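PDB 2E85: hydrogenase 3 maturation protease from Escherichia coli, which cleaves a 32-residue peptide from the C-terminus of the precursor of HycE, the large subunit of hydrogenase 3, during its maturation. Local coordinates for the calcium ion site. Sequence-based numbering; all coordinates share one arbitrary frame. Chains: chain A/B, Hydrogenase 3 maturation protease.

Site 1: the calcium ion site. Residues chain A 11-12, 19, 65-67. With CA (calcium ion), chain C.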
# COMPACT_ATOMS: atom_id res chain seq x y z
N VAL A 11 13.62 6.79 -2.27
CA VAL A 11 13.43 5.44 -1.75
C VAL A 11 14.72 4.63 -1.82
O VAL A 11 15.42 4.70 -2.82
CB VAL A 11 12.28 4.68 -2.55
CG1 VAL A 11 12.11 3.23 -2.07
CG2 VAL A 11 10.93 5.45 -2.47
N GLY A 12 15.02 3.85 -0.78
CA GLY A 12 16.17 2.98 -0.81
C GLY A 12 16.76 2.69 0.55
O GLY A 12 16.25 3.13 1.58
N ASP A 19 21.35 -0.08 -3.88
CA ASP A 19 20.01 0.33 -3.41
C ASP A 19 20.03 1.64 -2.61
O ASP A 19 18.95 2.20 -2.30
CB ASP A 19 19.33 -0.76 -2.58
CG ASP A 19 17.84 -0.52 -2.47
OD1 ASP A 19 17.25 -0.24 -3.53
OD2 ASP A 19 17.29 -0.54 -1.35
N ASP A 65 14.19 5.91 -7.12
CA ASP A 65 14.45 4.62 -6.49
C ASP A 65 15.38 3.81 -7.37
O ASP A 65 15.20 3.79 -8.58
CB ASP A 65 13.12 3.87 -6.32
CG ASP A 65 13.24 2.61 -5.45
OD1 ASP A 65 14.29 2.36 -4.85
OD2 ASP A 65 12.23 1.88 -5.32
N ALA A 66 16.36 3.14 -6.78
CA ALA A 66 17.13 2.16 -7.48
C ALA A 66 16.17 0.98 -7.80
O ALA A 66 15.49 0.48 -6.90
CB ALA A 66 18.28 1.66 -6.60
N THR A 67 16.14 0.55 -9.06
CA THR A 67 15.13 -0.38 -9.53
C THR A 67 15.77 -1.25 -10.62
O THR A 67 16.33 -0.71 -11.55
CB THR A 67 13.97 0.41 -10.22
OG1 THR A 67 13.34 1.30 -9.27
CG2 THR A 67 12.95 -0.48 -10.84
CA CA C . 15.11 0.26 -4.32
O HOH W 1 12.96 -0.65 -4.94
O HOH W 2 13.24 0.14 -2.76
O HOH W 3 15.23 -1.96 -4.60
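Two aspartates and a main-chain carbonyl hold a calcium ion at the active site of this peptidase of the A31 family. The calcium may come from purification or crystallisation; it occupies a site that, by analogy with related enzymes, probably takes nickel through the same carboxylates, A:Asp19 and A:Asp65. The packed half of the shell is protein. A:Asp65, near the end of strand 60-66, has CG anti to its backbone N (chi1 -170°), and OD1 meets the ion at 2.3 Å. A:Ala66 follows it and turns its carbonyl O to the metal with a longer bond of 2.6 Å, so consecutive residues of one strand supply a side-chain and a main-chain ligand. A:Asp19 arrives from the 3-10 helix 17-20, also with CG anti to N (chi1 -162°); its OD1 lies 2.3 Å from the ion, whereas OD2 stays 3.8 Å from the calcium, so the carboxylate binds through one oxygen. The looser half is water: waters 1, 2 and 3 bring the observed coordination to a distorted six. Such replaceable ligands would suit a site that takes up another metal or a metal-bearing substrate, and the two carboxylates would be expected to offset the ion's charge. A:Asp65 links both halves, because its second oxygen stands over the water side: OD2 of A:Asp65 is 2.7 Å from the oxygen of metal-bound water 1 and, more loosely, 3.3 Å from that of water 2.

Site 2: the calcium ion site. Residues chain B 102-103; chain A 103, 106-107. With CA (calcium ion), chain D.
The oxygen of water 4 has three grips: the calcium ion at 2.4 Å, the main-chain O of A:Gln103 at 2.8 Å and OD1 of A:Asp107 at 2.6 Å. Water 4 is thus tied back to chain A, and A:Asp107 becomes a second-shell residue. The amide of A:Gln103 is held at both ends: OE1 binds the calcium ion at 2.3 Å, while NE2 donates a hydrogen bond across the chain boundary. The side chain bends at chi2, with CG anti to its carbonyl carbon. NE2 of A:Gln103 lies 2.8 Å from OE1 of B:Gln103. That bond is nearly straight at the hydrogen, 167°. The acceptor sits in the plane of the donating amide, but the donor stands somewhat above the acceptor's carbonyl plane; the two amides cross obliquely. B:Gln103 also lays its CB against the A:Gln103 amide, with CB of B:Gln103 3.7 Å from NE2 of A:Gln103. An alanine at B:Gln103 would remove the acceptor and would probably leave the metal-binding amide less firmly fixed in rotation.

Chain B binds the ion directly through B:Asp102, whose OD1 is 2.3 Å from the calcium; its carboxylate stands almost perpendicular, 86°, to the amide plane of A:Gln103. One helical turn beyond A:Gln103, A:Glu106 extends past CG (chi2 174°) and brings OE1 to 2.3 Å from the ion. With water 4, waters 5, 6 and 7 bring the observed coordination to seven. The calcium would be expected to ease the repulsion between the acids of the two chains. The ion thus clips helix 97-108 of one copy to its counterpart in the other; because the protein is a monomer, this bridge may belong to crystal packing, with calcium possibly from crystallisation.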
# COMPACT_ATOMS: atom_id res chain seq x y z
N ASP B 102 -9.64 2.43 -2.03
CA ASP B 102 -10.03 3.17 -3.22
C ASP B 102 -9.53 2.51 -4.49
O ASP B 102 -10.23 2.50 -5.50
CB ASP B 102 -9.62 4.64 -3.18
CG ASP B 102 -10.41 5.47 -4.19
OD1 ASP B 102 -9.80 6.27 -4.96
OD2 ASP B 102 -11.66 5.30 -4.26
N GLN B 103 -8.30 1.97 -4.46
CA GLN B 103 -7.75 1.32 -5.64
C GLN B 103 -8.42 -0.03 -5.89
O GLN B 103 -8.67 -0.39 -7.04
CB GLN B 103 -6.22 1.19 -5.52
CG GLN B 103 -5.59 0.56 -6.74
CD GLN B 103 -5.68 1.41 -7.99
OE1 GLN B 103 -5.64 2.65 -7.94
NE2 GLN B 103 -5.76 0.74 -9.14
N GLN A 103 -2.90 5.97 -6.91
CA GLN A 103 -3.64 6.75 -5.89
C GLN A 103 -3.00 8.10 -5.63
O GLN A 103 -3.70 9.08 -5.46
CB GLN A 103 -3.80 5.96 -4.60
CG GLN A 103 -4.77 4.79 -4.76
CD GLN A 103 -6.16 5.28 -5.19
OE1 GLN A 103 -6.72 6.16 -4.54
NE2 GLN A 103 -6.70 4.73 -6.30
N GLU A 106 -4.03 10.52 -8.30
CA GLU A 106 -5.37 11.08 -8.13
C GLU A 106 -5.37 12.30 -7.22
O GLU A 106 -6.21 13.20 -7.37
CB GLU A 106 -6.34 10.01 -7.65
CG GLU A 106 -6.58 8.95 -8.73
CD GLU A 106 -7.43 7.76 -8.28
OE1 GLU A 106 -7.96 7.78 -7.14
OE2 GLU A 106 -7.57 6.82 -9.08
N ASP A 107 -4.42 12.34 -6.29
CA ASP A 107 -4.37 13.40 -5.29
C ASP A 107 -3.38 14.52 -5.63
O ASP A 107 -3.47 15.62 -5.06
CB ASP A 107 -4.02 12.82 -3.93
CG ASP A 107 -5.14 11.95 -3.37
OD1 ASP A 107 -6.24 11.94 -3.94
OD2 ASP A 107 -4.89 11.29 -2.36
CA CA D . -8.21 7.89 -4.83
O HOH W 4 -6.33 9.34 -4.45
O HOH W 5 -9.40 9.90 -5.60
O HOH W 6 -9.02 8.19 -2.62
O HOH W 7 -7.01 7.73 -2.85

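The centres of the C-alpha atoms of site 1 and site 2 lie about 23 Å apart, and the two share no residue or secondary-structure element. Site 1 is built within one chain, from strand 60-66 and the 3-10 helix 17-20, so the protein ligands seen there come from one molecule. Site 2 needs helix 97-108 from both copies and therefore exists only where two molecules meet. The same kind of ion thus serves different ends: at site 1 it occupies the inferred nickel site, and at site 2 it joins surfaces. For a monomeric enzyme, the active site need not depend on that pairing.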